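Local atomic coordinates of Lin2111 protein (Listeria innocua, PDB entry 3EDP), a protein that is probably a DNA-binding transcription regulator of the GntR family, with an N-terminal winged-helix domain and a C-terminal UTRA domain. Residues A[55-59]-A[60-64]; A[16-19]-A[20-24]; A[161-164]-A[165-169]. One frame throughout, in Å; residues are numbered along the deposited sequence.

Contact 1 (A[55-59]-A[60-64]); sequences DLLVE and EGLVV
Leu-57, in the last turn of helix 47-59, meets Leu-62 and Val-63, which follow the helix. Leu-57 CB rests on Val-63 CG1 at 3.8 Å. Farther out, Leu-57 CD2 approaches Leu-62 CD1 at 4.1 Å, and the two leucine side chains cross at about a right angle. Val-63 has CG1 anti to its carbonyl carbon (chi1 -39°). This turns both methyls to the helix end, and Val-63 CG2 touches Val-58 CG2 at 3.6 Å. Glu-60 runs back alongside Leu-56, with its OE1 3.3 Å from Leu-56 CD2. Its other oxygen, OE2, makes a long, weak ion pair with Lys-19.

The backbone positions these groups. Leu-62 N donates to Leu-57 O at 2.9 Å in a nearly straight bond (167°). Gly-61 N reaches Val-58 O at 2.9 Å from above the carbonyl plane. Gly-61 has a positive phi of 72°, which turns the chain out of the helix. Helix 10-23 lies alongside, with Ile-18 against Leu-57. The turn is a Schellman motif. It links the helix to the first strand of the hairpin 63-66/70-73, the wing of a winged helix-turn-helix domain.

Contact 2 (A[16-19]-A[20-24]); sequences SKIK and DSINR
Ile-22 lies one turn after Ile-18 on helix 10-23, and its side chain runs back over that turn. Ile-22 CB sits 3.4 Å from Lys-19 O. Its CG1 is anti to its own carbonyl carbon (chi1 -68°), which directs the longer branch toward the N-terminal end of the helix. CG1 passes Ile-18 O at 3.3 Å. At the tip, Ile-22 CD1 reaches Ile-18 CG2 at 4.2 Å, a loose apolar touch. The same CD1 packs on Val-63 of the first wing strand.

The backbone beneath is regular. Ile-22 N donates to Ile-18 O at 2.9 Å, and Asn-23 N to Lys-19 O at the same spacing. Asp-20 N and Ser-21 N bond in the same way to Ser-16 O and Lys-17 O.

The polar side chains lean back over carbonyls of the preceding turn. Asp-20 OD1 is 3.1 Å from Ser-16 O; both are acceptors, so no hydrogen bond forms. Asn-23 CG comes to 3.2 Å from Lys-19 O, but its amide makes no hydrogen bond there.

Arg-24 follows the last helical residue. Its guanidinium lays one face over Asp-20 O, which stands 3.7 Å above the centre of the plane. Arg-24 NE also forms a salt bridge with Glu-26. This is the C-terminal part of an amphipathic helix. Its isoleucines face the core of the winged helix-turn-helix domain, and Ile-18 packs there against Leu-57 of helix 47-59.

Contact 3 (A[161-164]-A[165-169]); sequences INII and ELVNS
The short helix 163-167 of the UTRA region begins at Asn-162, its N-cap residue, which meets Glu-165 and Leu-166 of the first turn. Asn-162 O takes the first bond of the helix from Leu-166 N at 3.0 Å, with the donor in the carbonyl plane. The Asn-162 side chain has CG anti to the backbone N (chi1 -175°) and comes over the start of the helix. Asn-162 CB touches Glu-165 CB at 3.9 Å. The two side chains cross at about a right angle, and their amide and carboxylate planes are 82° apart.

One residue on, Ile-163 pairs with Val-167. Val-167 N donates to Ile-163 O at 2.8 Å. The Val-167 side chain has CG2 beside its own backbone N (chi1 170° to CG1), and that methyl lies 3.2 Å from Ile-163 O. It also meets Ile-163 CG2 at 4.1 Å, where the two side chains pass at a slant.

Asn-168 N bonds to Ile-164 O at 2.9 Å. Leu-166 O is gripped twice by Ser-169, by OG at 2.8 Å and by the backbone N. Both donors of Ser-169 thus meet on one carbonyl oxygen.

The apolar side of this helix lies on the large antiparallel sheet. Ile-163 packs on Gln-220 of strand 215-225, and Val-167 on Ile-217 and Ala-218 of the same strand. Val-167 O also accepts a hydrogen bond from Tyr-150 OH. Asn-162 and Glu-165 touch Phe-175 of the second subunit. Ile-164 packs on Leu-177 of the second subunit, so the helix also lies at the dimer interface.

Contacts 1 and 2 belong to the winged-helix domain and touch each other. Contact 2 lies in the C-terminal half of helix 10-23, and contact 1 joins the end of helix 47-59 to the start of the wing. Leu-62 CD1 packs on Lys-19 CG at 3.7 Å between them. Contact 3 lies in the UTRA region, its centre about 29 Å from that of contact 1, with no touch. All three are partly buried. Contacts 1 and 2 pack apolar side chains between the two helices and the wing; contact 3 packs on the large sheet and, alone of the three, on the second subunit. Contact 1 has a Schellman turn, contact 2 regular helical bonding, contact 3 the N-cap residue Asn-162.

Contact 1 (A[55-59]-A[60-64])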
ATOM      1  N   ASP A  55      21.466   9.901 -32.517  1.00 28.19           N
ATOM      2  CA  ASP A  55      21.460  11.194 -31.814  1.00 33.67           C
ATOM      3  C   ASP A  55      20.220  11.991 -32.199  1.00 31.95           C
ATOM      4  O   ASP A  55      19.579  12.617 -31.361  1.00 28.96           O
ATOM      5  CB  ASP A  55      22.681  12.044 -32.172  1.00 27.99           C
ATOM      6  CG  ASP A  55      23.949  11.588 -31.489  1.00 36.86           C
ATOM      7  OD1 ASP A  55      23.906  10.665 -30.644  1.00 40.83           O
ATOM      8  OD2 ASP A  55      25.007  12.171 -31.812  1.00 43.12           O
ATOM      9  N   LEU A  56      19.908  11.978 -33.488  1.00 29.76           N
ATOM     10  CA  LEU A  56      18.736  12.664 -34.016  1.00 33.58           C
ATOM     11  C   LEU A  56      17.450  12.076 -33.429  1.00 36.97           C
ATOM     12  O   LEU A  56      16.530  12.811 -33.059  1.00 34.82           O
ATOM     13  CB  LEU A  56      18.721  12.551 -35.541  1.00 35.18           C
ATOM     14  CG  LEU A  56      17.947  13.569 -36.374  1.00 47.32           C
ATOM     15  CD1 LEU A  56      18.117  13.254 -37.854  1.00 43.52           C
ATOM     16  CD2 LEU A  56      16.481  13.572 -36.006  1.00 56.04           C
ATOM     17  N   LEU A  57      17.380  10.749 -33.354  1.00 29.12           N
ATOM     18  CA  LEU A  57      16.203  10.090 -32.798  1.00 32.41           C
ATOM     19  C   LEU A  57      16.065  10.369 -31.302  1.00 31.67           C
ATOM     20  O   LEU A  57      14.963  10.586 -30.800  1.00 33.92           O
ATOM     21  CB  LEU A  57      16.247   8.588 -33.074  1.00 26.40           C
ATOM     22  CG  LEU A  57      16.264   8.278 -34.574  1.00 32.44           C
ATOM     23  CD1 LEU A  57      16.546   6.801 -34.810  1.00 33.56           C
ATOM     24  CD2 LEU A  57      14.956   8.694 -35.211  1.00 28.01           C
ATOM     25  N   VAL A  58      17.192  10.369 -30.598  1.00 28.25           N
ATOM     26  CA  VAL A  58      17.195  10.672 -29.172  1.00 26.14           C
ATOM     27  C   VAL A  58      16.707  12.104 -28.925  1.00 36.74           C
ATOM     28  O   VAL A  58      15.883  12.347 -28.040  1.00 39.39           O
ATOM     29  CB  VAL A  58      18.587  10.483 -28.555  1.00 23.36           C
ATOM     30  CG1 VAL A  58      18.659  11.136 -27.148  1.00 30.32           C
ATOM     31  CG2 VAL A  58      18.938   9.003 -28.487  1.00 23.32           C
ATOM     32  N   GLU A  59      17.213  13.038 -29.724  1.00 34.35           N
ATOM     33  CA  GLU A  59      16.845  14.445 -29.624  1.00 37.46           C
ATOM     34  C   GLU A  59      15.351  14.629 -29.861  1.00 45.70           C
ATOM     35  O   GLU A  59      14.708  15.462 -29.218  1.00 41.02           O
ATOM     36  CB  GLU A  59      17.649  15.274 -30.630  1.00 46.71           C
ATOM     37  CG  GLU A  59      17.221  16.724 -30.733  1.00 58.03           C
ATOM     38  CD  GLU A  59      17.967  17.474 -31.821  1.00 77.70           C
ATOM     39  OE1 GLU A  59      18.894  16.892 -32.428  1.00 84.62           O
ATOM     40  OE2 GLU A  59      17.625  18.650 -32.070  1.00 88.39           O
ATOM     41  N   GLU A  60      14.803  13.839 -30.782  1.00 40.18           N
ATOM     42  CA  GLU A  60      13.381  13.883 -31.097  1.00 42.94           C
ATOM     43  C   GLU A  60      12.544  13.145 -30.054  1.00 44.75           C
ATOM     44  O   GLU A  60      11.318  13.146 -30.126  1.00 43.47           O
ATOM     45  CB  GLU A  60      13.114  13.297 -32.486  1.00 49.11           C
ATOM     46  CG  GLU A  60      13.428  14.238 -33.639  1.00 68.76           C
ATOM     47  CD  GLU A  60      13.280  13.571 -35.003  1.00 84.52           C
ATOM     48  OE1 GLU A  60      13.564  12.359 -35.108  1.00 91.40           O
ATOM     49  OE2 GLU A  60      12.887  14.259 -35.970  1.00 87.66           O
ATOM     50  N   GLY A  61      13.211  12.514 -29.092  1.00 39.32           N
ATOM     51  CA  GLY A  61      12.531  11.786 -28.036  1.00 42.99           C
ATOM     52  C   GLY A  61      11.889  10.486 -28.495  1.00 46.68           C
ATOM     53  O   GLY A  61      10.909  10.039 -27.912  1.00 35.78           O
ATOM     54  N   LEU A  62      12.442   9.873 -29.538  1.00 42.45           N
ATOM     55  CA  LEU A  62      11.877   8.646 -30.087  1.00 40.52           C
ATOM     56  C   LEU A  62      12.586   7.389 -29.592  1.00 38.50           C
ATOM     57  O   LEU A  62      12.004   6.311 -29.584  1.00 38.73           O
ATOM     58  CB  LEU A  62      11.902   8.697 -31.613  1.00 40.38           C
ATOM     59  CG  LEU A  62      11.127   9.890 -32.169  1.00 47.22           C
ATOM     60  CD1 LEU A  62      11.411  10.099 -33.648  1.00 37.32           C
ATOM     61  CD2 LEU A  62       9.640   9.702 -31.914  1.00 51.92           C
ATOM     62  N   VAL A  63      13.846   7.529 -29.191  1.00 31.34           N
ATOM     63  CA  VAL A  63      14.609   6.406 -28.672  1.00 30.50           C
ATOM     64  C   VAL A  63      15.512   6.888 -27.553  1.00 25.09           C
ATOM     65  O   VAL A  63      15.743   8.084 -27.390  1.00 29.25           O
ATOM     66  CB  VAL A  63      15.511   5.733 -29.762  1.00 38.49           C
ATOM     67  CG1 VAL A  63      14.807   5.663 -31.097  1.00 31.68           C
ATOM     68  CG2 VAL A  63      16.814   6.475 -29.897  1.00 45.56           C
ATOM     69  N   VAL A  64      16.042   5.948 -26.791  1.00 31.56           N
ATOM     70  CA  VAL A  64      16.965   6.285 -25.723  1.00 35.73           C
ATOM     71  C   VAL A  64      18.068   5.236 -25.696  1.00 31.86           C
ATOM     72  O   VAL A  64      17.830   4.062 -25.989  1.00 34.56           O
ATOM     73  CB  VAL A  64      16.236   6.355 -24.354  1.00 39.74           C
ATOM     74  CG1 VAL A  64      15.460   5.071 -24.097  1.00 38.80           C
ATOM     75  CG2 VAL A  64      17.223   6.636 -23.228  1.00 34.37           C
TER

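Contact 2 (A[16-19]-A[20-24])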
ATOM      1  N   SER A  16      15.247   8.739 -40.635  1.00 33.11           N
ATOM      2  CA  SER A  16      13.883   8.657 -41.164  1.00 42.38           C
ATOM      3  C   SER A  16      13.412   7.213 -41.337  1.00 40.08           C
ATOM      4  O   SER A  16      12.251   6.897 -41.083  1.00 42.99           O
ATOM      5  CB  SER A  16      13.776   9.386 -42.508  1.00 45.52           C
ATOM      6  OG  SER A  16      14.023  10.774 -42.359  1.00 57.24           O
ATOM      7  N   LYS A  17      14.316   6.345 -41.778  1.00 37.90           N
ATOM      8  CA  LYS A  17      13.984   4.937 -41.975  1.00 40.30           C
ATOM      9  C   LYS A  17      13.767   4.226 -40.642  1.00 41.14           C
ATOM     10  O   LYS A  17      12.857   3.406 -40.507  1.00 40.59           O
ATOM     11  CB  LYS A  17      15.061   4.235 -42.815  1.00 41.23           C
ATOM     12  CG  LYS A  17      15.137   4.764 -44.253  1.00 44.61           C
ATOM     13  CD  LYS A  17      15.895   3.833 -45.181  1.00 52.35           C
ATOM     14  CE  LYS A  17      17.393   4.115 -45.168  1.00 57.21           C
ATOM     15  NZ  LYS A  17      18.119   3.392 -46.268  1.00 57.19           N
ATOM     16  N   ILE A  18      14.594   4.545 -39.651  1.00 38.77           N
ATOM     17  CA  ILE A  18      14.391   3.983 -38.320  1.00 36.12           C
ATOM     18  C   ILE A  18      13.073   4.486 -37.732  1.00 44.46           C
ATOM     19  O   ILE A  18      12.334   3.733 -37.096  1.00 42.87           O
ATOM     20  CB  ILE A  18      15.552   4.315 -37.373  1.00 29.01           C
ATOM     21  CG1 ILE A  18      16.829   3.642 -37.877  1.00 32.62           C
ATOM     22  CG2 ILE A  18      15.225   3.848 -35.934  1.00 24.15           C
ATOM     23  CD1 ILE A  18      18.081   4.301 -37.404  1.00 29.20           C
ATOM     24  N   LYS A  19      12.786   5.762 -37.954  1.00 47.56           N
ATOM     25  CA  LYS A  19      11.531   6.353 -37.511  1.00 49.41           C
ATOM     26  C   LYS A  19      10.348   5.607 -38.137  1.00 50.57           C
ATOM     27  O   LYS A  19       9.354   5.330 -37.468  1.00 44.70           O
ATOM     28  CB  LYS A  19      11.495   7.831 -37.894  1.00 52.17           C
ATOM     29  CG  LYS A  19      10.675   8.710 -36.971  1.00 59.13           C
ATOM     30  CD  LYS A  19      10.800  10.173 -37.373  1.00 59.22           C
ATOM     31  CE  LYS A  19      12.251  10.551 -37.639  1.00 63.35           C
ATOM     32  NZ  LYS A  19      12.371  11.891 -38.285  1.00 72.17           N
ATOM     33  N   ASP A  20      10.465   5.278 -39.422  1.00 47.44           N
ATOM     34  CA  ASP A  20       9.431   4.511 -40.114  1.00 57.21           C
ATOM     35  C   ASP A  20       9.193   3.173 -39.427  1.00 60.25           C
ATOM     36  O   ASP A  20       8.051   2.783 -39.183  1.00 59.87           O
ATOM     37  CB  ASP A  20       9.810   4.270 -41.578  1.00 61.86           C
ATOM     38  CG  ASP A  20       9.840   5.549 -42.392  1.00 68.49           C
ATOM     39  OD1 ASP A  20       9.313   6.577 -41.912  1.00 66.84           O
ATOM     40  OD2 ASP A  20      10.395   5.528 -43.514  1.00 72.94           O
ATOM     41  N   SER A  21      10.281   2.471 -39.125  1.00 56.66           N
ATOM     42  CA  SER A  21      10.198   1.183 -38.450  1.00 55.53           C
ATOM     43  C   SER A  21       9.510   1.319 -37.099  1.00 57.78           C
ATOM     44  O   SER A  21       8.710   0.468 -36.709  1.00 59.16           O
ATOM     45  CB  SER A  21      11.589   0.580 -38.273  1.00 51.86           C
ATOM     46  OG  SER A  21      12.186   0.327 -39.533  1.00 46.85           O
ATOM     47  N   ILE A  22       9.830   2.392 -36.385  1.00 51.89           N
ATOM     48  CA  ILE A  22       9.208   2.659 -35.097  1.00 57.30           C
ATOM     49  C   ILE A  22       7.711   2.897 -35.266  1.00 66.16           C
ATOM     50  O   ILE A  22       6.904   2.401 -34.483  1.00 63.14           O
ATOM     51  CB  ILE A  22       9.862   3.865 -34.391  1.00 50.04           C
ATOM     52  CG1 ILE A  22      11.292   3.509 -33.977  1.00 47.16           C
ATOM     53  CG2 ILE A  22       9.041   4.290 -33.173  1.00 43.64           C
ATOM     54  CD1 ILE A  22      12.019   4.607 -33.251  1.00 44.52           C
ATOM     55  N   ASN A  23       7.345   3.642 -36.305  1.00 68.92           N
ATOM     56  CA  ASN A  23       5.945   3.954 -36.567  1.00 71.72           C
ATOM     57  C   ASN A  23       5.103   2.725 -36.902  1.00 77.03           C
ATOM     58  O   ASN A  23       3.898   2.707 -36.649  1.00 79.82           O
ATOM     59  CB  ASN A  23       5.822   4.990 -37.686  1.00 68.25           C
ATOM     60  CG  ASN A  23       6.299   6.365 -37.261  1.00 71.36           C
ATOM     61  OD1 ASN A  23       6.444   6.644 -36.071  1.00 72.07           O
ATOM     62  ND2 ASN A  23       6.544   7.234 -38.235  1.00 73.32           N
ATOM     63  N   ARG A  24       5.740   1.703 -37.466  1.00 74.31           N
ATOM     64  CA  ARG A  24       5.038   0.477 -37.844  1.00 69.98           C
ATOM     65  C   ARG A  24       5.213  -0.615 -36.791  1.00 70.13           C
ATOM     66  O   ARG A  24       4.901  -1.783 -37.032  1.00 72.21           O
ATOM     67  CB  ARG A  24       5.520  -0.021 -39.208  1.00 65.15           C
ATOM     68  CG  ARG A  24       5.422   1.016 -40.313  1.00 69.56           C
ATOM     69  CD  ARG A  24       5.824   0.425 -41.652  1.00 79.26           C
ATOM     70  NE  ARG A  24       7.258   0.167 -41.730  1.00 88.12           N
ATOM     71  CZ  ARG A  24       8.109   0.878 -42.465  1.00 92.19           C
ATOM     72  NH1 ARG A  24       9.401   0.568 -42.472  1.00 89.56           N
ATOM     73  NH2 ARG A  24       7.668   1.895 -43.196  1.00 93.82           N
TER

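Contact 3 (A[161-164]-A[165-169])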
ATOM      1  N   ILE A 161      -4.976   1.018 -13.760  1.00 28.71           N
ATOM      2  CA  ILE A 161      -6.230   0.884 -13.024  1.00 28.86           C
ATOM      3  C   ILE A 161      -5.924   0.475 -11.574  1.00 33.11           C
ATOM      4  O   ILE A 161      -6.478   1.027 -10.629  1.00 31.49           O
ATOM      5  CB  ILE A 161      -7.139  -0.195 -13.666  1.00 33.27           C
ATOM      6  CG1 ILE A 161      -7.510   0.202 -15.097  1.00 40.78           C
ATOM      7  CG2 ILE A 161      -8.387  -0.431 -12.819  1.00 32.66           C
ATOM      8  CD1 ILE A 161      -8.075   1.611 -15.212  1.00 34.33           C
ATOM      9  N   ASN A 162      -5.022  -0.487 -11.417  1.00 31.15           N
ATOM     10  CA  ASN A 162      -4.642  -1.001 -10.107  1.00 28.65           C
ATOM     11  C   ASN A 162      -3.121  -1.001  -9.967  1.00 32.31           C
ATOM     12  O   ASN A 162      -2.425  -1.820 -10.584  1.00 26.33           O
ATOM     13  CB  ASN A 162      -5.202  -2.418  -9.930  1.00 34.53           C
ATOM     14  CG  ASN A 162      -4.963  -2.989  -8.520  1.00 35.98           C
ATOM     15  OD1 ASN A 162      -5.537  -4.017  -8.150  1.00 40.98           O
ATOM     16  ND2 ASN A 162      -4.118  -2.334  -7.745  1.00 26.40           N
ATOM     17  N   ILE A 163      -2.610  -0.087  -9.147  1.00 25.96           N
ATOM     18  CA  ILE A 163      -1.170   0.112  -9.031  1.00 23.32           C
ATOM     19  C   ILE A 163      -0.454  -1.108  -8.445  1.00 32.93           C
ATOM     20  O   ILE A 163       0.674  -1.422  -8.833  1.00 27.59           O
ATOM     21  CB  ILE A 163      -0.834   1.360  -8.178  1.00 32.70           C
ATOM     22  CG1 ILE A 163      -1.573   2.586  -8.718  1.00 38.33           C
ATOM     23  CG2 ILE A 163       0.674   1.609  -8.164  1.00 28.54           C
ATOM     24  CD1 ILE A 163      -1.252   2.889 -10.185  1.00 38.36           C
ATOM     25  N   ILE A 164      -1.105  -1.788  -7.505  1.00 31.26           N
ATOM     26  CA  ILE A 164      -0.511  -2.964  -6.886  1.00 26.09           C
ATOM     27  C   ILE A 164      -0.365  -4.047  -7.939  1.00 29.83           C
ATOM     28  O   ILE A 164       0.678  -4.704  -8.044  1.00 29.40           O
ATOM     29  CB  ILE A 164      -1.374  -3.495  -5.727  1.00 36.49           C
ATOM     30  CG1 ILE A 164      -1.393  -2.496  -4.578  1.00 38.40           C
ATOM     31  CG2 ILE A 164      -0.848  -4.823  -5.237  1.00 34.76           C
ATOM     32  CD1 ILE A 164      -2.222  -2.970  -3.415  1.00 54.45           C
ATOM     33  N   GLU A 165      -1.409  -4.223  -8.740  1.00 25.56           N
ATOM     34  CA  GLU A 165      -1.324  -5.180  -9.836  1.00 24.82           C
ATOM     35  C   GLU A 165      -0.161  -4.825 -10.766  1.00 24.76           C
ATOM     36  O   GLU A 165       0.638  -5.686 -11.128  1.00 31.14           O
ATOM     37  CB  GLU A 165      -2.643  -5.265 -10.601  1.00 25.97           C
ATOM     38  CG  GLU A 165      -2.581  -6.184 -11.808  1.00 41.37           C
ATOM     39  CD  GLU A 165      -3.957  -6.654 -12.249  1.00 52.75           C
ATOM     40  OE1 GLU A 165      -4.038  -7.539 -13.122  1.00 48.87           O
ATOM     41  OE2 GLU A 165      -4.963  -6.139 -11.722  1.00 60.30           O
ATOM     42  N   LEU A 166      -0.041  -3.548 -11.120  1.00 24.48           N
ATOM     43  CA  LEU A 166       1.021  -3.116 -12.033  1.00 21.52           C
ATOM     44  C   LEU A 166       2.409  -3.372 -11.429  1.00 29.28           C
ATOM     45  O   LEU A 166       3.305  -3.896 -12.096  1.00 29.74           O
ATOM     46  CB  LEU A 166       0.873  -1.628 -12.383  1.00 22.92           C
ATOM     47  CG  LEU A 166       2.004  -1.034 -13.239  1.00 26.64           C
ATOM     48  CD1 LEU A 166       2.062  -1.735 -14.576  1.00 31.09           C
ATOM     49  CD2 LEU A 166       1.843   0.469 -13.441  1.00 25.58           C
ATOM     50  N   VAL A 167       2.579  -3.002 -10.162  1.00 27.06           N
ATOM     51  CA  VAL A 167       3.866  -3.169  -9.490  1.00 33.38           C
ATOM     52  C   VAL A 167       4.232  -4.646  -9.360  1.00 31.62           C
ATOM     53  O   VAL A 167       5.404  -5.019  -9.362  1.00 30.64           O
ATOM     54  CB  VAL A 167       3.874  -2.509  -8.098  1.00 31.57           C
ATOM     55  CG1 VAL A 167       5.119  -2.907  -7.342  1.00 35.50           C
ATOM     56  CG2 VAL A 167       3.793  -0.994  -8.228  1.00 27.53           C
ATOM     57  N   ASN A 168       3.209  -5.482  -9.277  1.00 26.65           N
ATOM     58  CA  ASN A 168       3.394  -6.916  -9.124  1.00 35.61           C
ATOM     59  C   ASN A 168       3.649  -7.619 -10.455  1.00 36.88           C
ATOM     60  O   ASN A 168       3.897  -8.821 -10.493  1.00 39.68           O
ATOM     61  CB  ASN A 168       2.144  -7.504  -8.475  1.00 39.79           C
ATOM     62  CG  ASN A 168       2.403  -8.818  -7.817  1.00 47.88           C
ATOM     63  OD1 ASN A 168       1.626  -9.758  -7.962  1.00 61.15           O
ATOM     64  ND2 ASN A 168       3.503  -8.903  -7.089  1.00 43.07           N
ATOM     65  N   SER A 169       3.591  -6.868 -11.550  1.00 33.92           N
ATOM     66  CA  SER A 169       3.545  -7.480 -12.876  1.00 31.16           C
ATOM     67  C   SER A 169       4.910  -7.663 -13.563  1.00 33.95           C
ATOM     68  O   SER A 169       4.982  -8.156 -14.686  1.00 28.90           O
ATOM     69  CB  SER A 169       2.611  -6.669 -13.789  1.00 28.18           C
ATOM     70  OG  SER A 169       3.293  -5.554 -14.331  1.00 34.98           O
TER